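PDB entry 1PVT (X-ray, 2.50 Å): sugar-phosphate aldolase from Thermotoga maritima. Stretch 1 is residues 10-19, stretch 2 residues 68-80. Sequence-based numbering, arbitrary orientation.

Stretch 1 (10-19) IQKVAYWLAI
Stretch 2 68-80: RMREVYEDDSKIC

At the centre of the contact, Ala14 sits among residues 10-19, all within an α-helix that begins earlier in the chain, and points its CB toward the second stretch. Its CB lies 3.3 Å from Val72 CG2, 3.8 Å from Tyr73 CB and 4.2 Å from the selenium, SE, of selenomethionine Met69. A methyl group suits this place because the backbones run close: the CA atoms of Ala14 and Met69 are 4.6 Å apart, and those of Gln11 and Tyr73 only 3.9 Å. The CA atoms of Ala18 and Arg70 are 5.3 Å apart; taken as a whole, the second stretch runs back against the helix.

Met69 opens the short helix that follows Arg68, its N-cap. Its CB points toward the first helix, while chi1 and chi2, both m, lead its end away; Met69 CG lies 4.3 Å from Leu17 CD2. One turn beyond Ala14, Ala18 is again small, its CB 3.8 Å from Arg70 CA. At the other end, Ile79 (m, t), starting a strand after the 3-10 segment 76-78, brings CD1 to 3.4 Å from CG2 of Ile10 (m, t), a buried pairing of branched apolar side chains.

Farther out, Tyr15 (chi1 t, chi2 71°) directs its ring edge at the face of Tyr73 (chi1 91°, between wells). The centroids are 4.9 Å apart and the planes meet at 66°; their CB atoms approach to 3.6 Å. Tyrosine suits both partly exposed positions: the ring packs, the hydroxyl is polar.

The polar edge belongs to Gln11 (m, t, chi3 -67°). Its CB points sideways, but its long side chain comes nearer, and NE2 donates a hydrogen bond to Val72 O at 3.1 Å and 154°. NE2 also lies 3.3 Å from Asp76 N, but both are donors, so no bond forms. Asp75 braces the turn internally: OD1 accepts from Ser77 N at 3.2 Å, and OD2 from Ser77 OG at 2.6 Å.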

# COMPACT_ATOMS: atom_id res chain seq x y z
N ILE A 10 2.56 -3.65 11.98
CA ILE A 10 2.56 -2.49 11.12
C ILE A 10 3.74 -1.59 11.48
O ILE A 10 4.46 -1.13 10.60
CB ILE A 10 1.27 -1.69 11.28
CG1 ILE A 10 0.13 -2.43 10.56
CG2 ILE A 10 1.46 -0.23 10.79
CD1 ILE A 10 -1.19 -1.66 10.52
N GLN A 11 3.92 -1.35 12.78
CA GLN A 11 5.01 -0.50 13.24
C GLN A 11 6.36 -1.04 12.81
O GLN A 11 7.23 -0.28 12.37
CB GLN A 11 4.96 -0.38 14.75
CG GLN A 11 3.81 0.47 15.22
CD GLN A 11 3.87 0.72 16.71
OE1 GLN A 11 3.70 -0.20 17.51
NE2 GLN A 11 4.11 1.97 17.09
N LYS A 12 6.53 -2.35 12.91
CA LYS A 12 7.77 -2.98 12.50
C LYS A 12 8.04 -2.68 11.03
O LYS A 12 9.16 -2.34 10.65
CB LYS A 12 7.70 -4.49 12.75
CG LYS A 12 8.93 -5.26 12.28
CD LYS A 12 8.91 -6.72 12.74
CE LYS A 12 10.06 -7.53 12.12
NZ LYS A 12 11.41 -6.98 12.45
N VAL A 13 7.02 -2.80 10.19
CA VAL A 13 7.16 -2.52 8.75
C VAL A 13 7.50 -1.04 8.50
O VAL A 13 8.30 -0.72 7.62
CB VAL A 13 5.86 -2.90 7.97
CG1 VAL A 13 5.85 -2.23 6.59
CG2 VAL A 13 5.77 -4.43 7.85
N ALA A 14 6.88 -0.15 9.28
CA ALA A 14 7.13 1.27 9.15
C ALA A 14 8.60 1.51 9.38
O ALA A 14 9.22 2.29 8.68
CB ALA A 14 6.35 2.03 10.17
N TYR A 15 9.14 0.83 10.38
CA TYR A 15 10.55 0.98 10.71
C TYR A 15 11.45 0.57 9.56
O TYR A 15 12.27 1.36 9.09
CB TYR A 15 10.92 0.12 11.91
CG TYR A 15 12.40 0.18 12.20
CD1 TYR A 15 12.96 1.34 12.72
CD2 TYR A 15 13.23 -0.89 11.90
CE1 TYR A 15 14.33 1.43 12.94
CE2 TYR A 15 14.61 -0.81 12.11
CZ TYR A 15 15.15 0.36 12.62
OH TYR A 15 16.52 0.48 12.81
N TRP A 16 11.30 -0.66 9.10
CA TRP A 16 12.12 -1.13 8.01
C TRP A 16 12.01 -0.28 6.77
O TRP A 16 12.98 -0.11 6.03
CB TRP A 16 11.78 -2.58 7.71
CG TRP A 16 12.45 -3.43 8.70
CD1 TRP A 16 11.94 -3.92 9.87
CD2 TRP A 16 13.85 -3.73 8.71
NE1 TRP A 16 12.94 -4.51 10.62
CE2 TRP A 16 14.12 -4.40 9.93
CE3 TRP A 16 14.90 -3.49 7.81
CZ2 TRP A 16 15.40 -4.84 10.27
CZ3 TRP A 16 16.17 -3.92 8.15
CH2 TRP A 16 16.42 -4.59 9.37
N LEU A 17 10.83 0.26 6.56
CA LEU A 17 10.54 1.13 5.42
C LEU A 17 11.44 2.39 5.51
O LEU A 17 12.06 2.80 4.52
CB LEU A 17 9.06 1.53 5.49
CG LEU A 17 8.09 1.35 4.32
CD1 LEU A 17 8.53 0.24 3.41
CD2 LEU A 17 6.70 1.06 4.88
N ALA A 18 11.50 2.98 6.70
CA ALA A 18 12.29 4.18 6.94
C ALA A 18 13.79 3.92 6.95
O ALA A 18 14.56 4.63 6.31
CB ALA A 18 11.87 4.81 8.27
N ILE A 19 14.20 2.89 7.66
CA ILE A 19 15.61 2.55 7.76
C ILE A 19 16.23 2.18 6.43
O ILE A 19 17.39 2.45 6.20
CB ILE A 19 15.84 1.37 8.73
CG1 ILE A 19 17.24 1.45 9.32
CG2 ILE A 19 15.68 0.05 8.01
CD1 ILE A 19 17.39 2.50 10.37
N ARG A 68 4.57 9.78 9.28
CA ARG A 68 5.85 9.45 8.70
C ARG A 68 6.31 8.14 9.31
O ARG A 68 6.31 7.97 10.52
CB ARG A 68 6.84 10.58 9.00
CG ARG A 68 6.49 11.84 8.25
CD ARG A 68 7.36 13.01 8.65
NE ARG A 68 6.92 13.61 9.91
CZ ARG A 68 6.79 14.91 10.12
NH1 ARG A 68 7.05 15.79 9.14
NH2 ARG A 68 6.40 15.35 11.31
N MSE A 69 6.70 7.22 8.44
CA MSE A 69 7.14 5.91 8.87
C MSE A 69 8.21 5.93 9.95
O MSE A 69 8.22 5.06 10.82
CB MSE A 69 7.66 5.12 7.67
CG MSE A 69 6.67 5.01 6.54
SE MSE A 69 4.89 4.35 7.05
CE MSE A 69 4.04 6.06 7.43
N ARG A 70 9.10 6.93 9.90
CA ARG A 70 10.19 7.00 10.87
C ARG A 70 9.63 7.37 12.21
O ARG A 70 10.37 7.46 13.19
CB ARG A 70 11.24 8.02 10.45
CG ARG A 70 10.82 9.48 10.56
CD ARG A 70 12.01 10.43 10.33
NE ARG A 70 11.65 11.83 10.58
CZ ARG A 70 11.12 12.64 9.67
NH1 ARG A 70 10.88 12.20 8.44
NH2 ARG A 70 10.80 13.89 10.00
N GLU A 71 8.31 7.55 12.24
CA GLU A 71 7.60 7.92 13.45
C GLU A 71 6.52 6.91 13.84
O GLU A 71 6.41 6.56 15.02
CB GLU A 71 6.98 9.30 13.30
CG GLU A 71 7.98 10.37 12.89
CD GLU A 71 7.50 11.79 13.17
OE1 GLU A 71 6.38 12.15 12.73
OE2 GLU A 71 8.25 12.55 13.84
N VAL A 72 5.74 6.43 12.88
CA VAL A 72 4.69 5.49 13.24
C VAL A 72 5.26 4.19 13.78
O VAL A 72 4.55 3.41 14.42
CB VAL A 72 3.75 5.19 12.05
CG1 VAL A 72 4.00 6.17 10.92
CG2 VAL A 72 3.89 3.75 11.61
N TYR A 73 6.54 3.95 13.56
CA TYR A 73 7.12 2.71 14.08
C TYR A 73 7.38 2.90 15.56
O TYR A 73 7.57 1.93 16.29
CB TYR A 73 8.43 2.36 13.36
CG TYR A 73 9.67 2.93 14.02
CD1 TYR A 73 10.22 2.34 15.15
CD2 TYR A 73 10.26 4.08 13.52
CE1 TYR A 73 11.33 2.88 15.77
CE2 TYR A 73 11.37 4.64 14.13
CZ TYR A 73 11.90 4.04 15.26
OH TYR A 73 12.97 4.64 15.89
N GLU A 74 7.39 4.15 15.99
CA GLU A 74 7.63 4.46 17.39
C GLU A 74 6.37 4.84 18.15
O GLU A 74 6.17 4.43 19.29
CB GLU A 74 8.61 5.63 17.49
CG GLU A 74 10.04 5.24 17.63
CD GLU A 74 10.85 6.38 18.18
OE1 GLU A 74 10.88 7.45 17.54
OE2 GLU A 74 11.43 6.20 19.27
N ASP A 75 5.53 5.64 17.51
CA ASP A 75 4.30 6.14 18.10
C ASP A 75 3.06 5.51 17.45
O ASP A 75 2.69 5.88 16.34
CB ASP A 75 4.29 7.67 17.96
CG ASP A 75 3.06 8.32 18.55
OD1 ASP A 75 2.46 7.75 19.49
OD2 ASP A 75 2.70 9.42 18.07
N ASP A 76 2.43 4.57 18.14
CA ASP A 76 1.25 3.89 17.60
C ASP A 76 0.02 4.79 17.61
O ASP A 76 -1.06 4.37 17.21
CB ASP A 76 0.97 2.62 18.40
CG ASP A 76 0.31 2.91 19.72
OD1 ASP A 76 0.69 3.91 20.38
OD2 ASP A 76 -0.58 2.13 20.12
N SER A 77 0.19 6.03 18.06
CA SER A 77 -0.92 6.97 18.06
C SER A 77 -1.04 7.47 16.64
O SER A 77 -2.01 8.13 16.29
CB SER A 77 -0.63 8.15 18.95
OG SER A 77 0.12 9.09 18.21
N LYS A 78 -0.03 7.16 15.83
CA LYS A 78 -0.01 7.57 14.43
C LYS A 78 -0.71 6.53 13.56
O LYS A 78 -0.65 6.60 12.33
CB LYS A 78 1.43 7.73 13.93
CG LYS A 78 2.30 8.66 14.74
CD LYS A 78 2.06 10.13 14.43
CE LYS A 78 3.08 11.03 15.12
NZ LYS A 78 3.02 12.46 14.67
N ILE A 79 -1.35 5.55 14.18
CA ILE A 79 -2.07 4.51 13.44
C ILE A 79 -3.54 4.55 13.81
O ILE A 79 -3.88 4.56 14.99
CB ILE A 79 -1.52 3.10 13.75
CG1 ILE A 79 -0.07 2.98 13.27
CG2 ILE A 79 -2.42 2.03 13.11
CD1 ILE A 79 0.58 1.64 13.52
N CYS A 80 -4.41 4.57 12.80
CA CYS A 80 -5.85 4.64 13.04
C CYS A 80 -6.59 3.31 12.88
O CYS A 80 -6.39 2.58 11.92
CB CYS A 80 -6.51 5.68 12.12
SG CYS A 80 -6.09 7.41 12.45